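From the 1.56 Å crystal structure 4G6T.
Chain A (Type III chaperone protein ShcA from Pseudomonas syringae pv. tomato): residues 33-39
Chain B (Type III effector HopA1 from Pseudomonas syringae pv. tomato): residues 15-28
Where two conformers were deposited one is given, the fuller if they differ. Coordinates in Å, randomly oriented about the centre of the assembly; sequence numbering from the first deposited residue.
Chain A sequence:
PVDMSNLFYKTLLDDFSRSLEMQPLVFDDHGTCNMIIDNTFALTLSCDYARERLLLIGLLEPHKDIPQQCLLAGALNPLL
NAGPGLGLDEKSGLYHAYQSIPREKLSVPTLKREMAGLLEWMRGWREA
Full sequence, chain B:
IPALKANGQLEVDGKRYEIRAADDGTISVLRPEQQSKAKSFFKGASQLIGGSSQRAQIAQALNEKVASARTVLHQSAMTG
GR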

# COMPACT_ATOMS: atom_id res chain seq x y z
N CYS A 33 -2.68 -3.98 3.61
CA CYS A 33 -1.45 -4.79 3.52
C CYS A 33 -0.29 -3.82 3.62
O CYS A 33 0.03 -3.17 2.64
N ASN A 34 0.40 -3.77 4.78
CA ASN A 34 1.54 -2.90 5.02
C ASN A 34 2.79 -3.57 4.59
O ASN A 34 2.98 -4.78 4.91
N MET A 35 3.67 -2.85 3.93
CA MET A 35 4.87 -3.38 3.37
C MET A 35 6.03 -2.39 3.59
O MET A 35 5.84 -1.17 3.67
N ILE A 36 7.25 -2.93 3.73
CA ILE A 36 8.46 -2.15 3.65
C ILE A 36 9.24 -2.54 2.42
O ILE A 36 9.44 -3.73 2.17
N ILE A 37 9.65 -1.57 1.60
CA ILE A 37 10.33 -1.77 0.35
C ILE A 37 11.75 -1.30 0.48
O ILE A 37 12.01 -0.19 0.89
N ASP A 38 12.68 -2.19 0.15
CA ASP A 38 14.09 -1.89 0.10
C ASP A 38 14.66 -1.34 1.39
O ASP A 38 15.60 -0.55 1.36
N ASN A 39 14.11 -1.80 2.51
CA ASN A 39 14.40 -1.30 3.87
C ASN A 39 14.38 0.21 4.00
O ASN A 39 15.08 0.79 4.84
N LYS B 15 14.04 -2.17 -13.05
CA LYS B 15 14.31 -2.00 -11.62
C LYS B 15 13.85 -3.22 -10.85
O LYS B 15 12.83 -3.84 -11.19
N ARG B 16 14.57 -3.54 -9.78
CA ARG B 16 14.22 -4.58 -8.87
C ARG B 16 14.09 -4.04 -7.46
O ARG B 16 15.03 -3.40 -6.94
N TYR B 17 12.94 -4.28 -6.85
CA TYR B 17 12.61 -3.84 -5.51
C TYR B 17 12.37 -5.01 -4.61
O TYR B 17 11.67 -5.95 -5.01
N GLU B 18 12.86 -4.95 -3.38
CA GLU B 18 12.66 -6.00 -2.45
C GLU B 18 11.50 -5.66 -1.58
O GLU B 18 11.47 -4.60 -0.99
N ILE B 19 10.51 -6.54 -1.50
CA ILE B 19 9.31 -6.30 -0.75
C ILE B 19 9.26 -7.21 0.45
O ILE B 19 9.45 -8.44 0.30
N ARG B 20 8.93 -6.68 1.61
CA ARG B 20 8.66 -7.48 2.81
C ARG B 20 7.40 -7.02 3.46
O ARG B 20 7.14 -5.84 3.51
N ALA B 21 6.63 -7.91 4.04
CA ALA B 21 5.58 -7.53 4.91
C ALA B 21 6.04 -6.72 6.10
O ALA B 21 7.08 -7.06 6.72
N ALA B 22 5.32 -5.65 6.48
CA ALA B 22 5.64 -4.81 7.58
C ALA B 22 5.14 -5.19 8.94
O ALA B 22 4.43 -4.44 9.60
N ASP B 23 5.76 -6.19 9.50
CA ASP B 23 5.51 -6.45 10.93
C ASP B 23 6.48 -5.76 11.90
O ASP B 23 7.46 -5.09 11.52
N ASP B 24 6.23 -5.88 13.20
CA ASP B 24 7.07 -5.14 14.16
C ASP B 24 8.55 -5.53 14.02
O ASP B 24 9.47 -4.71 14.12
N GLY B 25 8.82 -6.79 13.73
CA GLY B 25 10.14 -7.23 13.42
C GLY B 25 10.82 -6.54 12.26
O GLY B 25 11.96 -6.11 12.37
N THR B 26 10.10 -6.36 11.15
CA THR B 26 10.66 -5.85 9.94
C THR B 26 10.81 -4.33 10.09
O THR B 26 11.75 -3.76 9.50
N ILE B 27 10.00 -3.68 10.88
CA ILE B 27 10.12 -2.22 11.16
C ILE B 27 11.43 -1.95 11.89
O ILE B 27 12.13 -0.99 11.55
N SER B 28 11.78 -2.86 12.83
CA SER B 28 13.02 -2.73 13.63
C SER B 28 14.29 -2.72 12.78
O SER B 28 15.35 -2.34 13.28

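Strand addition between two proteins is stabilised when the backbone donors and acceptors that face the neighbouring strand find partners, and the pairing of the chaperone ShcA with its effector HopA1 is a compact example. Strand 33-37 of the chaperone lies antiparallel to strand 15-21 of the effector. At the centre, A:Ile36 and B:Arg20 satisfy each other twice: A:Ile36 N donates to B:Arg20 O at 2.9 Å, and B:Arg20 N donates to A:Ile36 O at 3.0 Å. The ladder continues beyond the effector strand, where B:Ala22 N reaches A:Asn34 O at 2.9 Å in a nearly straight bond, and beyond the chaperone strand, where A:Asp38 N donates to B:Glu18 O at 2.9 Å.

A side chain then takes over the role of a backbone acceptor. A:Asp38, with chi1 in the m well, leaves its CA sideways, but its carboxylate end comes nearer the effector, and A:Asp38 OD1 accepts from B:Glu18 N at 2.7 Å. A:Asp38 OD1 also accepts from water 2 at 2.7 Å, and that water also donates to B:Arg16 O at 2.7 Å, so one carboxylate oxygen serves the effector backbone both directly and through solvent. At the other end, A:Asn34 (chi1 m) uses ND2 to donate to water 1 at 2.8 Å; this water donates in turn to B:Ala22 O at 2.8 Å. A:Asn34 OD1 is satisfied elsewhere in the structure.

Apolar side chains lie on the two faces of this polar ladder. A:Ile37 (m, p) and B:Ile19 (m, m) share one face of the sheet, with A:Ile37 CG1 3.4 Å from B:Ile19 CD1. A:Ile37 CG2 also lies 3.9 Å from CD1 of B:Tyr17, whose chi1 is m and whose hydroxyl is hydrogen-bonded elsewhere. A:Met35 (m, t, m) brings SD within 3.8 Å of B:Ile19 CG2.

On the other face, A:Ile36 (m, t) has the largest area covered by the opposing stretch. B:Ala22 and B:Thr26 (chi1 m) point toward the chaperone: B:Ala22 CB lies 3.7 Å from A:Asn34 CB and 4.0 Å from A:Ile36 CG1, while A:Ile36 CD1 extends to B:Ile27 CG1 at 3.9 Å and B:Thr26 CG2 at 3.8 Å. B:Arg20 starts on this face, but its end leads away, forming a long salt bridge from B:Arg20 NH2 to B:Glu18 OE2 at 3.8 Å.

The short helix that meets A:Ile36 has its own polar closure: B:Asp23, with chi1 p, caps it by accepting from B:Thr26 N through OD1 at 2.9 Å.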

# COMPACT_ATOMS: atom_id res chain seq x y z
CB CYS A 33 -1.36 -5.57 2.21
SG CYS A 33 0.17 -6.58 2.12
CB ASN A 34 1.66 -2.58 6.50
CG ASN A 34 0.53 -1.79 7.05
OD1 ASN A 34 -0.19 -1.11 6.31
ND2 ASN A 34 0.34 -1.85 8.36
CB MET A 35 4.75 -3.58 1.88
CG MET A 35 3.76 -4.64 1.46
SD MET A 35 3.53 -4.50 -0.35
CE MET A 35 2.32 -3.18 -0.34
CB ILE A 36 9.35 -2.24 4.91
CG1 ILE A 36 8.62 -1.68 6.14
CG2 ILE A 36 10.71 -1.56 4.67
CD1 ILE A 36 9.20 -2.01 7.50
CB ILE A 37 9.60 -1.10 -0.88
CG1 ILE A 37 8.33 -1.87 -1.20
CG2 ILE A 37 10.49 -1.08 -2.10
CD1 ILE A 37 7.29 -1.87 -0.17
CB ASP A 38 14.39 -1.04 -1.12
CG ASP A 38 14.31 -1.82 -2.43
OD1 ASP A 38 14.55 -3.03 -2.45
OD2 ASP A 38 14.01 -1.19 -3.44
CB ASN A 39 15.73 -1.82 4.44
CG ASN A 39 15.78 -1.73 5.98
OD1 ASN A 39 14.76 -1.87 6.66
ND2 ASN A 39 16.97 -1.46 6.54
CB LYS B 15 13.56 -0.77 -11.07
CG LYS B 15 13.87 0.52 -11.77
CD LYS B 15 13.07 1.69 -11.21
CE LYS B 15 11.61 1.73 -11.72
NZ LYS B 15 11.64 2.13 -13.15
CB ARG B 16 15.19 -5.80 -8.93
CG ARG B 16 14.90 -6.84 -7.82
CD ARG B 16 15.88 -8.01 -7.73
NE ARG B 16 16.01 -8.68 -9.00
CZ ARG B 16 17.14 -8.78 -9.70
NH1 ARG B 16 18.29 -8.26 -9.25
NH2 ARG B 16 17.12 -9.43 -10.86
CB TYR B 17 11.32 -3.03 -5.49
CG TYR B 17 11.31 -1.82 -6.32
CD1 TYR B 17 11.67 -0.57 -5.78
CD2 TYR B 17 10.85 -1.85 -7.61
CE1 TYR B 17 11.57 0.59 -6.57
CE2 TYR B 17 10.77 -0.71 -8.40
CZ TYR B 17 11.15 0.50 -7.88
OH TYR B 17 11.00 1.60 -8.68
CB GLU B 18 13.92 -6.21 -1.64
CG GLU B 18 13.76 -7.29 -0.64
CD GLU B 18 15.12 -7.82 -0.25
OE1 GLU B 18 15.74 -8.54 -1.09
OE2 GLU B 18 15.52 -7.49 0.88
CB ILE B 19 8.08 -6.73 -1.56
CG1 ILE B 19 8.09 -6.17 -2.95
CG2 ILE B 19 6.81 -6.39 -0.83
CD1 ILE B 19 8.18 -4.68 -3.09
CB ARG B 20 9.79 -7.34 3.82
CG ARG B 20 11.09 -7.86 3.34
CD ARG B 20 12.14 -7.75 4.43
NE ARG B 20 13.39 -8.35 3.96
CZ ARG B 20 13.79 -9.60 4.20
NH1 ARG B 20 13.06 -10.44 4.94
NH2 ARG B 20 14.95 -10.01 3.68
CB ALA B 21 4.80 -8.77 5.36
CB ALA B 22 5.22 -3.37 7.31
CB ASP B 23 5.49 -7.94 11.14
CG ASP B 23 6.73 -8.61 10.69
OD1 ASP B 23 7.84 -8.09 10.98
OD2 ASP B 23 6.63 -9.65 10.03
CB ASP B 24 6.52 -5.30 15.61
CG ASP B 24 5.10 -4.77 15.75
OD1 ASP B 24 4.71 -3.89 14.95
OD2 ASP B 24 4.35 -5.19 16.66
CB THR B 26 9.76 -6.24 8.74
OG1 THR B 26 9.85 -7.70 8.58
CG2 THR B 26 10.23 -5.66 7.53
CB ILE B 27 8.90 -1.71 11.98
CG1 ILE B 27 7.66 -1.64 11.04
CG2 ILE B 27 9.18 -0.33 12.57
CD1 ILE B 27 6.26 -1.77 11.67
CB SER B 28 13.14 -3.88 14.65
OG SER B 28 12.09 -3.77 15.57
O HOH W 1 2.26 -2.73 10.22
O HOH W 2 16.04 -4.01 -4.50